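Local coordinates for protein 4-hydroxy-3-methylbut-2-enyl diphosphate reductase (Aquifex aeolicus, PDB 3DNF) that catalyses the last step of the non-mevalonate isoprenoid pathway, reducing 4-hydroxy-3-methylbut-2-enyl diphosphate to isopentenyl and dimethylallyl diphosphate at an iron-sulfur cluster, at residues F12-G15 with V16-V20; A195-L198 with R199-V203; T266-W269 with I270-Q273. All coordinates share one frame; numbering follows the deposited sequence.

How the contacts relate
The three contacts are first turns of three helices, 14-26, 195-206 and 268-281, and come in that order along the chain. Contact 1 touches both others, its centre about 16 Å from that of contact 2 and about 14 Å from that of contact 3. Contacts 2 and 3, with centres about 18 Å apart, do not touch. Contact 3 packs on strands 3-6 and 212-216 of the parallel sheet 3-6, 257-262, 212-216, 238-241, whereas helix 14-26 belongs to another lobe. Cys13 meets Ala195 and Arg199 of contact 2, and Phe12 packs on Thr266 and Pro267 of contact 3. The iron-sulfur cluster touches contacts 1 and 2, so two helix starts converge on the redox centre of this three-lobed protein.

Contact 1 of 3, residues F12-G15 with V16-V20; sequences FCFG and VKRAV. With F3S (Fe3-s4 cluster), chain E.
Phe12-Gly15 and Val16-Val20 form a local N-terminal helix cap in which a cluster-binding cysteine, Cys13, occupies the N-cap of helix 14-26, close to the centre of the three-lobed fold. The Cys13 sulfur does two jobs. SG binds FE4 of the [3Fe-4S] cluster at 2.5 Å and also accepts a hydrogen bond from Val16 N, with 3.5 Å between Val16 N and Cys13 SG. Its chi1 of 60° sets SG between the backbone N and the carbonyl carbon, where it can face the amide of the first turn and the iron together. The N-H groups at this helix start would probably help to stabilise negative charge on the thiolate and cluster. Cys13 O meanwhile receives Lys17 N in a nearly straight bond of 3.0 Å, beginning the regular helical pattern.

Gly15 brings the backbone close to the cluster, its N lying 3.3 Å from S3; a CB here would probably come too close to S4 of the cluster. The two methyls of Val16 divide the work: CG2 lies against Cys13 SG, while CG1 makes a CH-pi contact over one face of the Phe12 ring, 3.8 Å from its centroid. Lys17 CG lies at the edge of that ring, near its plane, and touches Phe12 CB, and Val20 CG2 meets Phe12 CE2 obliquely one turn further on. Phe12 thereby folds back along the helix, with Ile41 of a loop and Glu46 of helix 44-53 also packed against it.

On another side of the helix, the extended Arg18 chain passes Phe14, Arg18 CD lying near Phe14 CZ. Its guanidinium is tied back to the first turn by one water, which donates to Gly15 O and accepts in the guanidinium plane from Arg18 NH1, with 2.7 Å between NH1 and the water oxygen.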
ATOM      1  N   PHE B  12       1.589   6.018 -30.408  1.00 29.47           N
ATOM      2  CA  PHE B  12       0.443   5.257 -29.876  1.00 29.26           C
ATOM      3  C   PHE B  12       0.917   4.057 -29.072  1.00 27.88           C
ATOM      4  O   PHE B  12       1.840   3.338 -29.466  1.00 27.89           O
ATOM      5  CB  PHE B  12      -0.449   4.658 -31.005  1.00 28.98           C
ATOM      6  CG  PHE B  12      -1.246   5.656 -31.814  1.00 28.19           C
ATOM      7  CD1 PHE B  12      -1.352   6.993 -31.449  1.00 29.60           C
ATOM      8  CD2 PHE B  12      -1.934   5.211 -32.954  1.00 29.29           C
ATOM      9  CE1 PHE B  12      -2.109   7.886 -32.215  1.00 31.62           C
ATOM     10  CE2 PHE B  12      -2.691   6.081 -33.718  1.00 26.70           C
ATOM     11  CZ  PHE B  12      -2.779   7.422 -33.345  1.00 29.53           C
ATOM     12  N   CYS B  13       0.247   3.834 -27.958  1.00 28.17           N
ATOM     13  CA  CYS B  13       0.405   2.610 -27.192  1.00 28.28           C
ATOM     14  C   CYS B  13      -0.237   1.428 -27.920  1.00 29.65           C
ATOM     15  O   CYS B  13      -1.007   1.581 -28.886  1.00 28.82           O
ATOM     16  CB  CYS B  13      -0.285   2.770 -25.862  1.00 28.04           C
ATOM     17  SG  CYS B  13      -1.997   3.103 -26.166  1.00 26.70           S
ATOM     18  N   PHE B  14       0.035   0.243 -27.401  1.00 31.47           N
ATOM     19  CA  PHE B  14      -0.520  -0.982 -27.960  1.00 32.59           C
ATOM     20  C   PHE B  14      -2.046  -0.929 -28.199  1.00 31.78           C
ATOM     21  O   PHE B  14      -2.536  -1.223 -29.301  1.00 30.94           O
ATOM     22  CB  PHE B  14      -0.186  -2.132 -27.021  1.00 35.04           C
ATOM     23  CG  PHE B  14      -0.930  -3.387 -27.340  1.00 38.11           C
ATOM     24  CD1 PHE B  14      -0.531  -4.191 -28.395  1.00 41.69           C
ATOM     25  CD2 PHE B  14      -2.048  -3.750 -26.585  1.00 41.03           C
ATOM     26  CE1 PHE B  14      -1.245  -5.361 -28.702  1.00 43.18           C
ATOM     27  CE2 PHE B  14      -2.768  -4.907 -26.871  1.00 43.12           C
ATOM     28  CZ  PHE B  14      -2.385  -5.708 -27.925  1.00 41.16           C
ATOM     29  N   GLY B  15      -2.796  -0.551 -27.173  1.00 31.19           N
ATOM     30  CA  GLY B  15      -4.253  -0.525 -27.244  1.00 30.57           C
ATOM     31  C   GLY B  15      -4.792   0.441 -28.270  1.00 31.92           C
ATOM     32  O   GLY B  15      -5.737   0.141 -28.954  1.00 30.86           O
ATOM     33  N   VAL B  16      -4.203   1.625 -28.385  1.00 31.15           N
ATOM     34  CA  VAL B  16      -4.735   2.599 -29.350  1.00 32.12           C
ATOM     35  C   VAL B  16      -4.397   2.163 -30.795  1.00 32.29           C
ATOM     36  O   VAL B  16      -5.218   2.279 -31.703  1.00 31.52           O
ATOM     37  CB  VAL B  16      -4.247   4.038 -29.024  1.00 31.00           C
ATOM     38  CG1 VAL B  16      -4.477   4.982 -30.195  1.00 35.63           C
ATOM     39  CG2 VAL B  16      -4.944   4.541 -27.764  1.00 32.74           C
ATOM     40  N   LYS B  17      -3.179   1.679 -30.988  1.00 31.99           N
ATOM     41  CA  LYS B  17      -2.756   1.130 -32.265  1.00 32.40           C
ATOM     42  C   LYS B  17      -3.743   0.042 -32.689  1.00 31.35           C
ATOM     43  O   LYS B  17      -4.205   0.036 -33.814  1.00 31.21           O
ATOM     44  CB  LYS B  17      -1.358   0.503 -32.134  1.00 33.01           C
ATOM     45  CG  LYS B  17      -0.204   1.421 -32.340  1.00 36.77           C
ATOM     46  CD  LYS B  17       1.064   0.588 -32.485  1.00 41.38           C
ATOM     47  CE  LYS B  17       2.067   1.248 -33.425  1.00 45.83           C
ATOM     48  NZ  LYS B  17       3.277   1.712 -32.703  1.00 47.28           N
ATOM     49  N   ARG B  18      -4.060  -0.852 -31.766  1.00 30.80           N
ATOM     50  CA  ARG B  18      -4.988  -1.967 -31.999  1.00 30.73           C
ATOM     51  C   ARG B  18      -6.397  -1.442 -32.338  1.00 30.49           C
ATOM     52  O   ARG B  18      -7.020  -1.923 -33.304  1.00 30.31           O
ATOM     53  CB  ARG B  18      -5.037  -2.856 -30.753  1.00 31.69           C
ATOM     54  CG  ARG B  18      -6.115  -3.905 -30.760  1.00 32.94           C
ATOM     55  CD  ARG B  18      -5.966  -4.813 -29.549  1.00 37.21           C
ATOM     56  NE  ARG B  18      -6.987  -5.864 -29.564  1.00 39.16           N
ATOM     57  CZ  ARG B  18      -8.221  -5.736 -29.078  1.00 37.57           C
ATOM     58  NH1 ARG B  18      -8.627  -4.586 -28.554  1.00 38.23           N
ATOM     59  NH2 ARG B  18      -9.042  -6.786 -29.130  1.00 39.25           N
ATOM     60  N   ALA B  19      -6.886  -0.457 -31.571  1.00 29.49           N
ATOM     61  CA  ALA B  19      -8.216   0.154 -31.849  1.00 30.48           C
ATOM     62  C   ALA B  19      -8.283   0.753 -33.264  1.00 30.61           C
ATOM     63  O   ALA B  19      -9.279   0.551 -33.990  1.00 30.00           O
ATOM     64  CB  ALA B  19      -8.588   1.179 -30.801  1.00 31.18           C
ATOM     65  N   VAL B  20      -7.221   1.477 -33.647  1.00 30.59           N
ATOM     66  CA  VAL B  20      -7.146   2.123 -34.987  1.00 31.24           C
ATOM     67  C   VAL B  20      -7.226   1.072 -36.088  1.00 31.26           C
ATOM     68  O   VAL B  20      -7.979   1.251 -37.059  1.00 29.85           O
ATOM     69  CB  VAL B  20      -5.926   3.069 -35.115  1.00 32.30           C
ATOM     70  CG1 VAL B  20      -5.679   3.518 -36.547  1.00 32.58           C
ATOM     71  CG2 VAL B  20      -6.152   4.273 -34.258  1.00 31.50           C
TER
HETATM   72 FE1  F3S E3302      -1.987   1.063 -21.968  1.00 28.55          FE
HETATM   73 FE3  F3S E3302      -4.101   0.073 -23.346  1.00 24.46          FE
HETATM   74 FE4  F3S E3302      -2.833   2.084 -23.996  1.00 33.47          FE
HETATM   75  S1  F3S E3302      -3.984   0.460 -21.106  1.00 25.24           S
HETATM   76  S2  F3S E3302      -1.676   3.244 -22.570  1.00 37.10           S
HETATM   77  S3  F3S E3302      -1.931   0.113 -24.045  1.00 27.28           S
HETATM   78  S4  F3S E3302      -4.915   1.828 -24.586  1.00 27.71           S
HETATM   79  O   HOH W   1      -7.612  -2.065 -28.249  1.00 17.17           O

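Contact 2 of 3, residues A195-L198 with R199-V203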
ATOM      1  N   ALA B 195       2.810   1.551 -20.555  1.00 35.45           N
ATOM      2  CA  ALA B 195       3.039   2.249 -21.844  1.00 35.44           C
ATOM      3  C   ALA B 195       3.669   3.636 -21.670  1.00 35.14           C
ATOM      4  O   ALA B 195       4.563   4.017 -22.446  1.00 34.80           O
ATOM      5  CB  ALA B 195       1.775   2.364 -22.662  1.00 35.60           C
ATOM      6  N   THR B 196       3.213   4.394 -20.671  1.00 33.69           N
ATOM      7  CA  THR B 196       3.752   5.751 -20.451  1.00 33.48           C
ATOM      8  C   THR B 196       5.195   5.725 -19.928  1.00 33.06           C
ATOM      9  O   THR B 196       6.030   6.509 -20.380  1.00 32.97           O
ATOM     10  CB  THR B 196       2.862   6.613 -19.535  1.00 33.43           C
ATOM     11  OG1 THR B 196       1.572   6.756 -20.144  1.00 35.83           O
ATOM     12  CG2 THR B 196       3.470   8.013 -19.351  1.00 33.43           C
ATOM     13  N   SER B 197       5.462   4.815 -18.992  1.00 32.23           N
ATOM     14  CA  SER B 197       6.804   4.601 -18.446  1.00 32.08           C
ATOM     15  C   SER B 197       7.802   4.204 -19.539  1.00 31.87           C
ATOM     16  O   SER B 197       8.886   4.789 -19.633  1.00 31.98           O
ATOM     17  CB  SER B 197       6.758   3.535 -17.350  1.00 32.13           C
ATOM     18  OG  SER B 197       7.993   3.449 -16.665  1.00 33.05           O
ATOM     19  N   LEU B 198       7.433   3.225 -20.368  1.00 31.52           N
ATOM     20  CA  LEU B 198       8.297   2.773 -21.463  1.00 31.28           C
ATOM     21  C   LEU B 198       8.660   3.943 -22.392  1.00 31.15           C
ATOM     22  O   LEU B 198       9.836   4.167 -22.691  1.00 30.84           O
ATOM     23  CB  LEU B 198       7.636   1.639 -22.267  1.00 31.42           C
ATOM     24  CG  LEU B 198       7.344   0.259 -21.655  1.00 31.47           C
ATOM     25  CD1 LEU B 198       6.384  -0.523 -22.546  1.00 30.80           C
ATOM     26  CD2 LEU B 198       8.616  -0.545 -21.423  1.00 31.28           C
ATOM     27  N   ARG B 199       7.644   4.682 -22.832  1.00 30.75           N
ATOM     28  CA  ARG B 199       7.818   5.851 -23.691  1.00 30.69           C
ATOM     29  C   ARG B 199       8.800   6.870 -23.085  1.00 30.95           C
ATOM     30  O   ARG B 199       9.718   7.349 -23.772  1.00 31.37           O
ATOM     31  CB  ARG B 199       6.460   6.486 -23.999  1.00 30.65           C
ATOM     32  CG  ARG B 199       6.410   7.246 -25.297  1.00 30.79           C
ATOM     33  CD  ARG B 199       5.070   7.957 -25.500  1.00 29.90           C
ATOM     34  NE  ARG B 199       3.976   7.078 -25.949  1.00 30.21           N
ATOM     35  CZ  ARG B 199       2.932   6.752 -25.191  1.00 29.94           C
ATOM     36  NH1 ARG B 199       2.847   7.212 -23.956  1.00 30.46           N
ATOM     37  NH2 ARG B 199       1.968   5.954 -25.653  1.00 27.91           N
ATOM     38  N   GLN B 200       8.636   7.161 -21.797  1.00 31.18           N
ATOM     39  CA  GLN B 200       9.514   8.097 -21.091  1.00 31.71           C
ATOM     40  C   GLN B 200      10.959   7.593 -20.921  1.00 32.15           C
ATOM     41  O   GLN B 200      11.910   8.356 -21.122  1.00 32.04           O
ATOM     42  CB  GLN B 200       8.911   8.486 -19.730  1.00 31.71           C
ATOM     43  CG  GLN B 200       7.627   9.300 -19.856  1.00 31.11           C
ATOM     44  CD  GLN B 200       6.923   9.558 -18.540  1.00 31.77           C
ATOM     45  OE1 GLN B 200       7.306   9.039 -17.495  1.00 32.52           O
ATOM     46  NE2 GLN B 200       5.878  10.372 -18.590  1.00 31.58           N
ATOM     47  N   GLU B 201      11.122   6.322 -20.555  1.00 32.24           N
ATOM     48  CA  GLU B 201      12.463   5.741 -20.352  1.00 32.43           C
ATOM     49  C   GLU B 201      13.251   5.592 -21.652  1.00 32.37           C
ATOM     50  O   GLU B 201      14.483   5.681 -21.655  1.00 32.57           O
ATOM     51  CB  GLU B 201      12.374   4.386 -19.639  1.00 32.64           C
ATOM     52  CG  GLU B 201      11.712   4.421 -18.247  1.00 34.15           C
ATOM     53  CD  GLU B 201      12.282   5.492 -17.312  1.00 35.97           C
ATOM     54  OE1 GLU B 201      13.510   5.715 -17.304  1.00 36.68           O
ATOM     55  OE2 GLU B 201      11.486   6.106 -16.571  1.00 37.82           O
ATOM     56  N   SER B 202      12.536   5.351 -22.744  1.00 32.48           N
ATOM     57  CA  SER B 202      13.128   5.303 -24.071  1.00 32.80           C
ATOM     58  C   SER B 202      13.666   6.672 -24.496  1.00 32.95           C
ATOM     59  O   SER B 202      14.707   6.752 -25.147  1.00 32.62           O
ATOM     60  CB  SER B 202      12.105   4.782 -25.085  1.00 32.90           C
ATOM     61  OG  SER B 202      12.663   4.705 -26.390  1.00 33.90           O
ATOM     62  N   VAL B 203      12.955   7.739 -24.122  1.00 32.96           N
ATOM     63  CA  VAL B 203      13.429   9.120 -24.317  1.00 33.46           C
ATOM     64  C   VAL B 203      14.624   9.421 -23.412  1.00 33.59           C
ATOM     65  O   VAL B 203      15.604  10.031 -23.850  1.00 33.40           O
ATOM     66  CB  VAL B 203      12.285  10.141 -24.102  1.00 33.48           C
ATOM     67  CG1 VAL B 203      12.824  11.547 -23.872  1.00 33.84           C
ATOM     68  CG2 VAL B 203      11.351  10.118 -25.297  1.00 33.94           C
TER
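Arg199 N donates to Ala195 O, with 3.2 Å between them, in the first turn of helix 195-206. The same i to i+4 pattern continues as Gln200 N bonds to Thr196 O at 3.0 Å, Glu201 N to Ser197 O at 2.9 Å and Ser202 N to Leu198 O at 2.9 Å. The Arg199 chain bends at chi3 (-78°) and turns its guanidinium back past this turn. Ala195 O lies 3.9 Å above one guanidinium face, offset toward the rim and too distant for a hydrogen bond; NE and NH2 both find partners outside the two segments, NH2 with Gly11 O. This is a helix start beside the iron-sulfur site: Ala195 touches the cluster, and Arg199 ties the helix to the segment leading into Cys13. Thr196 and Gln200 run side by side, CG2 of the threonine meeting NE2 of the glutamine at 3.5 Å; Gln200 also touches Asn223, a predicted substrate-binding residue. Ser202, whose CB rests near Leu198 O, satisfies its hydroxyl with Glu8 O. With CG anti to its carbonyl carbon (chi1 -60°), Glu201 lays CG 3.2 Å from Ser197 O; the bend at chi2 then turns the carboxylate, whose OE2 forms a salt bridge with Lys204 NZ.

Contact 3 of 3, residues T266-W269 with I270-Q273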
ATOM      1  N   THR B 266       0.073  10.633 -31.006  1.00 28.43           N
ATOM      2  CA  THR B 266       0.710  10.866 -32.305  1.00 28.19           C
ATOM      3  C   THR B 266       0.758   9.582 -33.135  1.00 27.90           C
ATOM      4  O   THR B 266       1.396   8.601 -32.740  1.00 27.28           O
ATOM      5  CB  THR B 266       2.121  11.499 -32.142  1.00 27.68           C
ATOM      6  OG1 THR B 266       1.995  12.724 -31.409  1.00 27.37           O
ATOM      7  CG2 THR B 266       2.790  11.816 -33.522  1.00 28.54           C
ATOM      8  N   PRO B 267       0.084   9.591 -34.301  1.00 28.44           N
ATOM      9  CA  PRO B 267       0.115   8.441 -35.179  1.00 28.43           C
ATOM     10  C   PRO B 267       1.464   8.375 -35.898  1.00 29.35           C
ATOM     11  O   PRO B 267       2.168   9.391 -36.026  1.00 28.81           O
ATOM     12  CB  PRO B 267      -1.012   8.732 -36.177  1.00 28.50           C
ATOM     13  CG  PRO B 267      -1.098  10.210 -36.213  1.00 28.35           C
ATOM     14  CD  PRO B 267      -0.780  10.661 -34.833  1.00 28.10           C
ATOM     15  N   ASP B 268       1.808   7.177 -36.342  1.00 29.19           N
ATOM     16  CA  ASP B 268       3.072   6.945 -37.044  1.00 29.97           C
ATOM     17  C   ASP B 268       3.247   7.740 -38.326  1.00 29.52           C
ATOM     18  O   ASP B 268       4.380   8.015 -38.723  1.00 28.82           O
ATOM     19  CB  ASP B 268       3.208   5.463 -37.368  1.00 30.68           C
ATOM     20  CG  ASP B 268       3.519   4.624 -36.142  1.00 33.47           C
ATOM     21  OD1 ASP B 268       3.885   5.207 -35.089  1.00 35.99           O
ATOM     22  OD2 ASP B 268       3.409   3.380 -36.243  1.00 36.45           O
ATOM     23  N   TRP B 269       2.154   8.105 -38.989  1.00 28.73           N
ATOM     24  CA  TRP B 269       2.290   8.860 -40.237  1.00 28.44           C
ATOM     25  C   TRP B 269       2.776  10.282 -39.996  1.00 28.70           C
ATOM     26  O   TRP B 269       3.429  10.873 -40.866  1.00 28.71           O
ATOM     27  CB  TRP B 269       1.007   8.849 -41.079  1.00 27.69           C
ATOM     28  CG  TRP B 269      -0.161   9.534 -40.480  1.00 26.41           C
ATOM     29  CD1 TRP B 269      -1.123   8.960 -39.706  1.00 25.70           C
ATOM     30  CD2 TRP B 269      -0.533  10.912 -40.630  1.00 25.05           C
ATOM     31  NE1 TRP B 269      -2.061   9.882 -39.357  1.00 25.31           N
ATOM     32  CE2 TRP B 269      -1.732  11.093 -39.903  1.00 25.70           C
ATOM     33  CE3 TRP B 269       0.023  12.008 -41.303  1.00 26.00           C
ATOM     34  CZ2 TRP B 269      -2.382  12.328 -39.824  1.00 25.20           C
ATOM     35  CZ3 TRP B 269      -0.621  13.233 -41.222  1.00 26.17           C
ATOM     36  CH2 TRP B 269      -1.817  13.383 -40.496  1.00 26.64           C
ATOM     37  N   ILE B 270       2.456  10.831 -38.825  1.00 28.99           N
ATOM     38  CA  ILE B 270       2.986  12.150 -38.440  1.00 29.54           C
ATOM     39  C   ILE B 270       4.484  12.045 -38.119  1.00 30.08           C
ATOM     40  O   ILE B 270       5.258  12.888 -38.557  1.00 29.26           O
ATOM     41  CB  ILE B 270       2.172  12.826 -37.304  1.00 29.65           C
ATOM     42  CG1 ILE B 270       0.826  13.298 -37.862  1.00 28.32           C
ATOM     43  CG2 ILE B 270       2.950  14.024 -36.694  1.00 31.00           C
ATOM     44  CD1 ILE B 270      -0.247  13.651 -36.813  1.00 29.94           C
ATOM     45  N   ILE B 271       4.879  11.015 -37.366  1.00 30.18           N
ATOM     46  CA  ILE B 271       6.301  10.759 -37.089  1.00 30.75           C
ATOM     47  C   ILE B 271       7.134  10.595 -38.374  1.00 31.47           C
ATOM     48  O   ILE B 271       8.269  11.078 -38.455  1.00 31.17           O
ATOM     49  CB  ILE B 271       6.502   9.532 -36.159  1.00 30.62           C
ATOM     50  CG1 ILE B 271       5.697   9.683 -34.863  1.00 30.43           C
ATOM     51  CG2 ILE B 271       7.999   9.299 -35.855  1.00 30.58           C
ATOM     52  CD1 ILE B 271       5.646   8.389 -34.020  1.00 30.75           C
ATOM     53  N   GLU B 272       6.568   9.928 -39.376  1.00 31.97           N
ATOM     54  CA  GLU B 272       7.238   9.784 -40.680  1.00 32.33           C
ATOM     55  C   GLU B 272       7.335  11.100 -41.439  1.00 32.41           C
ATOM     56  O   GLU B 272       8.335  11.351 -42.120  1.00 32.40           O
ATOM     57  CB  GLU B 272       6.552   8.718 -41.544  1.00 32.43           C
ATOM     58  CG  GLU B 272       6.593   7.302 -40.948  1.00 34.14           C
ATOM     59  CD  GLU B 272       8.010   6.837 -40.596  1.00 37.20           C
ATOM     60  OE1 GLU B 272       8.908   6.985 -41.445  1.00 35.78           O
ATOM     61  OE2 GLU B 272       8.216   6.336 -39.466  1.00 39.66           O
ATOM     62  N   GLN B 273       6.301  11.932 -41.322  1.00 32.74           N
ATOM     63  CA  GLN B 273       6.299  13.268 -41.912  1.00 33.23           C
ATOM     64  C   GLN B 273       7.446  14.096 -41.348  1.00 33.42           C
ATOM     65  O   GLN B 273       8.145  14.787 -42.088  1.00 33.96           O
ATOM     66  CB  GLN B 273       4.976  13.982 -41.647  1.00 33.27           C
ATOM     67  CG  GLN B 273       3.837  13.547 -42.551  1.00 33.51           C
ATOM     68  CD  GLN B 273       2.670  14.514 -42.549  1.00 33.81           C
ATOM     69  OE1 GLN B 273       1.829  14.470 -43.443  1.00 34.70           O
ATOM     70  NE2 GLN B 273       2.606  15.388 -41.544  1.00 33.72           N
TER
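Trp269 and Ile270 pack side chain against side chain in the first turn of helix 268-281, the last helix of the chain. Chi1 of 65° on Trp269 places CG between the backbone N and the carbonyl carbon, folding the indole back over the turn instead of away from it. Beyond CB, the ring atoms CG, CD1 and CD2 lie beside Ile270 N, with 3.5 Å from CD2 to that nitrogen. Farther out, CE2, CZ2 and CH2 pass over the aliphatic chain of Ile270, whose CG1 sits 3.5 Å from the centroid of the six-membered ring and 6° off its normal, a CH-pi contact. One carbon further on, Ile270 CD1 stays near CZ2 and also meets Pro267 CG at 3.6 Å. At the ring's outer edge CZ3 meets Gln273 OE1 at 3.5 Å, with CE3 beside it facing the same oxygen, the amide standing perpendicular to the indole plane. NE1 donates to Glu46 OE1 on helix 44-53, where Gln45 and Arg49 also touch the indole.

Pro267 is the N-cap, and its carbonyl receives weak hydrogen bonds from both Ile270 N and Ile271 N. A firmer bond follows from Glu272 N to Asp268 O, while Gln273 N reaches Trp269 O from above the carbonyl plane. Thr266 CG2 touches both Ile270 CG2 (3.9 Å) and Ile271 CG1 (3.8 Å).

Exchanging Trp269 for an alanine is likely to leave Glu46 without its indole donor and uncover the Ile270 chain. The indole thus works in two ways at once: its face makes an apolar contact with its own helix, while its one N-H joins that helix to the neighbouring lobe by a directional polar bond.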